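Local coordinates for probable spore coat polysaccharide biosynthesis protein E (Chromobacterium violaceum ATCC 12472, PDB 3G8R) that probably acts as an N-acylneuraminate-9-phosphate synthase, with this fragment comprising the NeuB-family synthase region and the SAF domain of a longer protein that binds zinc, at the interface of chains A and B. Numbering follows the deposited sequence. Chains: chain A/B, Probable spore coat polysaccharide biosynthesis protein E.

Contact 1: the interface of chains A and B. Residues chain A 48, 53, 65-67, 70; chain B 278, 303.
B:Phe303 enters a largely aromatic niche formed by A:Phe53, A:Tyr66, A:Val67 and A:Phe70, and B:Leu278 packs beside it. A backbone bond anchors the start of the inserted side chain: B:Phe303 N donates to A:Phe53 O, the two atoms 2.6 Å apart, with the donor almost in line with the C=O bond (167°). On the same residue pair, B:Phe303 CB lies over one face of the A:Phe53 ring, offset toward its rim, and A:Phe53 CE1 reaches B:Phe303 CG at 3.4 Å. The A:Phe53 torsion, with CG anti to the backbone N (chi1 -170°), puts CG beside the carbonyl carbon, and ring and carbonyl both face B:Phe303. A:Arg48 CG backs this ring from the opposite face, and its CD lies over the centre of one face of A:Phe70; a long side chain suits the place because its methylenes span both phenyl rings.

Farther in, the outer rim of B:Phe303 meets the rim of A:Phe70, its CE2 lying in the plane of that ring and CZ standing 3.6 Å from A:Phe70 CE1. A:Tyr66 CB and A:Val67 CG2 close round the same end, a compact, apolar fit for a phenyl group. B:Leu278 works differently: its CD2 methyl sits centrally over the face of A:Tyr66, 3.5 Å from the ring centroid, and A:Lys65 CG lies over the other face. A branched leucine suits this place, since CD2 also touches A:Phe70 CZ at 4.0 Å while CD1 points toward the phenol end of A:Tyr66.

In the fold, chain A contributes A:Arg48 just after strand 40-47, helix 50-53, and helix 67-72 with the loop before it. Chain B contributes the last residue of helix 269-278 and the loop following strand 299-302.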
ATOM      1  N   ARG A  48      26.382 -16.360  16.593  1.00 43.26           N
ATOM      2  CA  ARG A  48      27.583 -15.677  17.072  1.00 43.26           C
ATOM      3  C   ARG A  48      28.527 -16.714  17.690  1.00 44.25           C
ATOM      4  O   ARG A  48      28.099 -17.562  18.477  1.00 44.71           O
ATOM      5  CB  ARG A  48      27.235 -14.652  18.146  1.00 42.57           C
ATOM      6  CG  ARG A  48      26.459 -13.440  17.651  1.00 51.08           C
ATOM      7  CD  ARG A  48      25.988 -12.555  18.820  1.00 41.11           C
ATOM      8  NE  ARG A  48      25.139 -11.483  18.332  1.00 49.90           N
ATOM      9  CZ  ARG A  48      23.845 -11.617  18.079  1.00 40.31           C
ATOM     10  NH1 ARG A  48      23.237 -12.778  18.279  1.00 49.77           N
ATOM     11  NH2 ARG A  48      23.155 -10.583  17.635  1.00 49.97           N
ATOM     12  N   PHE A  53      33.477 -13.609  19.663  1.00 50.17           N
ATOM     13  CA  PHE A  53      32.618 -12.483  19.407  1.00 48.76           C
ATOM     14  C   PHE A  53      32.558 -11.510  20.541  1.00 48.54           C
ATOM     15  O   PHE A  53      32.516 -10.292  20.322  1.00 48.99           O
ATOM     16  CB  PHE A  53      31.202 -12.941  19.089  1.00 48.29           C
ATOM     17  CG  PHE A  53      30.330 -11.840  18.595  1.00 39.64           C
ATOM     18  CD1 PHE A  53      29.403 -11.246  19.444  1.00 48.05           C
ATOM     19  CD2 PHE A  53      30.473 -11.363  17.307  1.00 47.63           C
ATOM     20  CE1 PHE A  53      28.594 -10.204  19.007  1.00 40.39           C
ATOM     21  CE2 PHE A  53      29.681 -10.331  16.840  1.00 40.35           C
ATOM     22  CZ  PHE A  53      28.727  -9.741  17.693  1.00 48.13           C
ATOM     23  N   LYS A  65      24.988  -2.714  26.905  1.00 47.73           N
ATOM     24  CA  LYS A  65      23.909  -3.513  26.364  1.00 47.16           C
ATOM     25  C   LYS A  65      24.380  -4.791  25.690  1.00 47.68           C
ATOM     26  O   LYS A  65      25.469  -4.840  25.081  1.00 48.00           O
ATOM     27  CB  LYS A  65      23.118  -2.669  25.375  1.00 47.66           C
ATOM     28  CG  LYS A  65      21.679  -3.110  25.194  1.00 52.64           C
ATOM     29  CD  LYS A  65      20.824  -2.014  24.540  1.00 49.19           C
ATOM     30  CE  LYS A  65      19.394  -2.511  24.283  1.00 53.33           C
ATOM     31  NZ  LYS A  65      19.210  -3.808  25.022  1.00 49.82           N
ATOM     32  N   TYR A  66      23.543  -5.822  25.817  1.00 48.09           N
ATOM     33  CA  TYR A  66      23.618  -7.080  25.038  1.00 47.92           C
ATOM     34  C   TYR A  66      24.640  -8.117  25.526  1.00 47.76           C
ATOM     35  O   TYR A  66      24.398  -9.332  25.430  1.00 49.10           O
ATOM     36  CB  TYR A  66      23.814  -6.825  23.539  1.00 47.75           C
ATOM     37  CG  TYR A  66      22.702  -6.060  22.836  1.00 42.59           C
ATOM     38  CD1 TYR A  66      21.459  -6.659  22.568  1.00 48.14           C
ATOM     39  CD2 TYR A  66      22.912  -4.753  22.395  1.00 47.77           C
ATOM     40  CE1 TYR A  66      20.432  -5.940  21.893  1.00 42.88           C
ATOM     41  CE2 TYR A  66      21.920  -4.029  21.746  1.00 42.55           C
ATOM     42  CZ  TYR A  66      20.675  -4.615  21.484  1.00 48.27           C
ATOM     43  OH  TYR A  66      19.699  -3.874  20.809  1.00 42.80           O
ATOM     44  N   VAL A  67      25.777  -7.673  26.040  1.00 45.88           N
ATOM     45  CA  VAL A  67      26.762  -8.639  26.504  1.00 44.92           C
ATOM     46  C   VAL A  67      26.135  -9.749  27.347  1.00 45.12           C
ATOM     47  O   VAL A  67      26.285 -10.920  27.033  1.00 44.90           O
ATOM     48  CB  VAL A  67      27.871  -7.964  27.293  1.00 44.33           C
ATOM     49  CG1 VAL A  67      28.868  -8.994  27.790  1.00 38.46           C
ATOM     50  CG2 VAL A  67      28.543  -6.978  26.427  1.00 39.02           C
ATOM     51  N   PHE A  70      23.543 -11.995  25.710  1.00 47.82           N
ATOM     52  CA  PHE A  70      24.200 -12.941  24.834  1.00 47.48           C
ATOM     53  C   PHE A  70      24.836 -14.098  25.563  1.00 48.32           C
ATOM     54  O   PHE A  70      24.689 -15.255  25.158  1.00 48.41           O
ATOM     55  CB  PHE A  70      25.262 -12.258  23.983  1.00 47.42           C
ATOM     56  CG  PHE A  70      24.706 -11.403  22.876  1.00 41.58           C
ATOM     57  CD1 PHE A  70      25.480 -10.410  22.297  1.00 47.31           C
ATOM     58  CD2 PHE A  70      23.403 -11.572  22.413  1.00 47.36           C
ATOM     59  CE1 PHE A  70      24.969  -9.620  21.273  1.00 41.01           C
ATOM     60  CE2 PHE A  70      22.894 -10.766  21.387  1.00 41.05           C
ATOM     61  CZ  PHE A  70      23.672  -9.799  20.832  1.00 46.61           C
TER
ATOM     62  N   LEU B 278      25.534  -3.190  18.469  1.00 39.25           N
ATOM     63  CA  LEU B 278      25.653  -4.576  18.046  1.00 39.12           C
ATOM     64  C   LEU B 278      26.847  -4.853  17.091  1.00 38.54           C
ATOM     65  O   LEU B 278      27.044  -5.997  16.669  1.00 38.72           O
ATOM     66  CB  LEU B 278      24.348  -5.019  17.394  1.00 39.49           C
ATOM     67  CG  LEU B 278      23.102  -4.980  18.271  1.00 54.17           C
ATOM     68  CD1 LEU B 278      21.892  -4.525  17.436  1.00 39.64           C
ATOM     69  CD2 LEU B 278      22.870  -6.332  18.979  1.00 40.02           C
ATOM     70  N   PHE B 303      33.023  -7.750  19.778  1.00 37.44           N
ATOM     71  CA  PHE B 303      31.976  -6.861  20.219  1.00 37.34           C
ATOM     72  C   PHE B 303      32.056  -6.657  21.726  1.00 36.78           C
ATOM     73  O   PHE B 303      32.573  -7.498  22.422  1.00 36.42           O
ATOM     74  CB  PHE B 303      30.632  -7.417  19.719  1.00 37.86           C
ATOM     75  CG  PHE B 303      29.526  -7.405  20.735  1.00 45.59           C
ATOM     76  CD1 PHE B 303      28.502  -6.472  20.652  1.00 38.46           C
ATOM     77  CD2 PHE B 303      29.478  -8.357  21.749  1.00 38.64           C
ATOM     78  CE1 PHE B 303      27.448  -6.461  21.580  1.00 45.50           C
ATOM     79  CE2 PHE B 303      28.433  -8.345  22.700  1.00 45.62           C
ATOM     80  CZ  PHE B 303      27.415  -7.399  22.604  1.00 38.57           C
TER

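Contact 2: the interface of chains A and B. Residues chain A 283, 302-304, 306, 330; chain B 55, 57-58.
This is a domain-exchange interface typical of the NeuB family, in which the SAF domain of chain A docks against the synthase domain of chain B and so ties the two subunits together. At its centre, B:His55 lies flat on A:Phe283. The rings are nearly parallel, 13° apart with centroids 3.5 Å from each other, and the side chains approach from opposite directions. With its CG anti to the backbone N (chi1 -159°), B:His55 extends its imidazole across the phenyl face, while A:Ala302 CB meets the imidazole edge in plane; a small methyl fits well beside the stack.

Histidine suits this position because both ring nitrogens have partners. B:Ser57 N donates to B:His55 ND1 over 3.1 Å, somewhat out of the ring plane, and B:Ser57 OG hydrogen-bonds to the same ND1. On the far side, B:His55 NE2 is 3.0 Å from a water that in turn lies 2.7 Å from A:Asp330 OD2, a carboxylate oxygen. These bonds restrict ring rotation. Protons are not seen, but donation into ND1 favours a neutral ring, its proton probably on NE2 facing the water. The backbone adds a direct link, B:His55 N donating to A:Phe303 O at 3.0 Å.

Alongside, A:Pro304 places CG over the centre of the B:Phe58 ring, 3.9 Å from its centroid, and A:Val306 CG1 touches the outer end of that ring. The cis peptide bond preceding A:Pro304 turns the chain here, and the proline's compact, rigid ring presents C-H groups to the aromatic face.

Strands 281-284 and 299-302, the loop after the latter, and the loop bearing A:Asp330 form the SAF side; B:His55 and 3-10 helix 56-58 belong to the facing TIM-barrel part of chain B.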
ATOM      1  N   PHE A 283     -31.974   8.159 -28.822  1.00 31.73           N
ATOM      2  CA  PHE A 283     -33.342   8.071 -29.330  1.00 32.03           C
ATOM      3  C   PHE A 283     -33.515   8.957 -30.534  1.00 32.67           C
ATOM      4  O   PHE A 283     -32.909  10.026 -30.602  1.00 32.89           O
ATOM      5  CB  PHE A 283     -34.350   8.522 -28.263  1.00 31.43           C
ATOM      6  CG  PHE A 283     -34.434   7.608 -27.069  1.00 37.96           C
ATOM      7  CD1 PHE A 283     -35.452   6.671 -26.970  1.00 30.97           C
ATOM      8  CD2 PHE A 283     -33.487   7.683 -26.037  1.00 31.38           C
ATOM      9  CE1 PHE A 283     -35.544   5.824 -25.848  1.00 38.45           C
ATOM     10  CE2 PHE A 283     -33.563   6.845 -24.909  1.00 38.24           C
ATOM     11  CZ  PHE A 283     -34.598   5.917 -24.809  1.00 30.78           C
ATOM     12  N   ALA A 302     -30.826  10.070 -23.684  1.00 30.06           N
ATOM     13  CA  ALA A 302     -31.703   9.983 -22.547  1.00 29.59           C
ATOM     14  C   ALA A 302     -31.555   8.604 -22.021  1.00 29.13           C
ATOM     15  O   ALA A 302     -31.153   7.709 -22.748  1.00 29.22           O
ATOM     16  CB  ALA A 302     -33.109  10.228 -22.977  1.00 29.76           C
ATOM     17  N   PHE A 303     -31.886   8.421 -20.761  1.00 28.85           N
ATOM     18  CA  PHE A 303     -31.760   7.131 -20.136  1.00 29.60           C
ATOM     19  C   PHE A 303     -33.100   6.569 -19.688  1.00 31.92           C
ATOM     20  O   PHE A 303     -34.051   7.339 -19.468  1.00 32.53           O
ATOM     21  CB  PHE A 303     -30.818   7.301 -18.963  1.00 29.71           C
ATOM     22  CG  PHE A 303     -31.342   6.818 -17.651  1.00 23.72           C
ATOM     23  CD1 PHE A 303     -30.653   5.825 -16.949  1.00 29.66           C
ATOM     24  CD2 PHE A 303     -32.460   7.404 -17.065  1.00 29.50           C
ATOM     25  CE1 PHE A 303     -31.112   5.356 -15.682  1.00 24.34           C
ATOM     26  CE2 PHE A 303     -32.935   6.963 -15.784  1.00 24.39           C
ATOM     27  CZ  PHE A 303     -32.248   5.929 -15.101  1.00 29.38           C
ATOM     28  N   PRO A 304     -33.172   5.229 -19.479  1.00 32.35           N
ATOM     29  CA  PRO A 304     -32.109   4.232 -19.611  1.00 31.89           C
ATOM     30  C   PRO A 304     -32.232   3.496 -20.937  1.00 32.74           C
ATOM     31  O   PRO A 304     -33.262   3.587 -21.580  1.00 32.95           O
ATOM     32  CB  PRO A 304     -32.398   3.298 -18.473  1.00 30.37           C
ATOM     33  CG  PRO A 304     -33.836   3.285 -18.412  1.00 23.25           C
ATOM     34  CD  PRO A 304     -34.329   4.646 -18.789  1.00 31.28           C
ATOM     35  N   VAL A 306     -32.529   0.221 -23.579  1.00 33.44           N
ATOM     36  CA  VAL A 306     -32.891  -1.175 -23.660  1.00 34.55           C
ATOM     37  C   VAL A 306     -31.799  -1.870 -24.485  1.00 36.54           C
ATOM     38  O   VAL A 306     -31.048  -1.225 -25.222  1.00 37.38           O
ATOM     39  CB  VAL A 306     -34.263  -1.358 -24.333  1.00 34.19           C
ATOM     40  CG1 VAL A 306     -35.374  -0.800 -23.470  1.00 29.79           C
ATOM     41  CG2 VAL A 306     -34.285  -0.697 -25.717  1.00 30.93           C
ATOM     42  N   ASP A 330     -39.190   9.322 -31.564  1.00 40.02           N
ATOM     43  CA  ASP A 330     -39.150   9.019 -30.115  1.00 39.04           C
ATOM     44  C   ASP A 330     -38.817   7.547 -29.834  1.00 36.09           C
ATOM     45  O   ASP A 330     -38.874   7.062 -28.712  1.00 35.19           O
ATOM     46  CB  ASP A 330     -40.416   9.538 -29.400  1.00 41.25           C
ATOM     47  CG  ASP A 330     -40.480  11.083 -29.338  1.00 64.10           C
ATOM     48  OD1 ASP A 330     -41.594  11.635 -29.234  1.00 43.36           O
ATOM     49  OD2 ASP A 330     -39.427  11.767 -29.392  1.00 43.44           O
TER
ATOM     50  N   HIS B  55     -36.102   9.328 -20.223  1.00 37.08           N
ATOM     51  CA  HIS B  55     -36.893   9.378 -21.445  1.00 37.14           C
ATOM     52  C   HIS B  55     -38.341   9.104 -21.135  1.00 37.19           C
ATOM     53  O   HIS B  55     -38.664   8.259 -20.297  1.00 38.15           O
ATOM     54  CB  HIS B  55     -36.389   8.347 -22.453  1.00 37.74           C
ATOM     55  CG  HIS B  55     -36.788   8.648 -23.863  1.00 38.04           C
ATOM     56  ND1 HIS B  55     -37.966   8.195 -24.416  1.00 37.93           N
ATOM     57  CD2 HIS B  55     -36.179   9.385 -24.822  1.00 37.57           C
ATOM     58  CE1 HIS B  55     -38.063   8.634 -25.659  1.00 37.72           C
ATOM     59  NE2 HIS B  55     -36.991   9.361 -25.931  1.00 37.93           N
ATOM     60  N   SER B  57     -40.410   7.361 -22.639  1.00 33.84           N
ATOM     61  CA  SER B  57     -40.614   5.922 -22.681  1.00 32.61           C
ATOM     62  C   SER B  57     -40.514   5.316 -21.320  1.00 32.25           C
ATOM     63  O   SER B  57     -41.169   4.347 -21.062  1.00 32.01           O
ATOM     64  CB  SER B  57     -39.719   5.197 -23.693  1.00 32.24           C
ATOM     65  OG  SER B  57     -38.342   5.389 -23.455  1.00 49.19           O
ATOM     66  N   PHE B  58     -39.756   5.937 -20.425  1.00 33.64           N
ATOM     67  CA  PHE B  58     -39.554   5.379 -19.075  1.00 34.77           C
ATOM     68  C   PHE B  58     -40.138   6.150 -17.877  1.00 35.62           C
ATOM     69  O   PHE B  58     -40.149   5.650 -16.752  1.00 35.60           O
ATOM     70  CB  PHE B  58     -38.089   5.046 -18.858  1.00 34.40           C
ATOM     71  CG  PHE B  58     -37.722   3.676 -19.326  1.00 40.41           C
ATOM     72  CD1 PHE B  58     -37.966   2.549 -18.517  1.00 35.36           C
ATOM     73  CD2 PHE B  58     -37.161   3.487 -20.568  1.00 34.62           C
ATOM     74  CE1 PHE B  58     -37.661   1.238 -18.959  1.00 40.14           C
ATOM     75  CE2 PHE B  58     -36.832   2.186 -21.012  1.00 40.92           C
ATOM     76  CZ  PHE B  58     -37.085   1.062 -20.199  1.00 35.08           C
TER
HETATM   77  O   HOH W   1     -37.079  11.477 -28.062  1.00 37.70           O

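The centres of the C-alpha atoms of contact 1 and contact 2 lie about 79 Å apart, at opposite ends of the dimer, with the roles of the chains exchanged. They are complementary portions of one junction that occurs twice. Phe303 belongs to both: through its two backbone groups it bridges residues 53 and 55, in a pattern like a single parallel bridge, although neither segment is a strand. Each junction therefore combines the aromatic niche and the histidine stack, so both SAF domains are anchored on the partner's synthase domain, consistent with the domain-exchanged dimer known for the NeuB family.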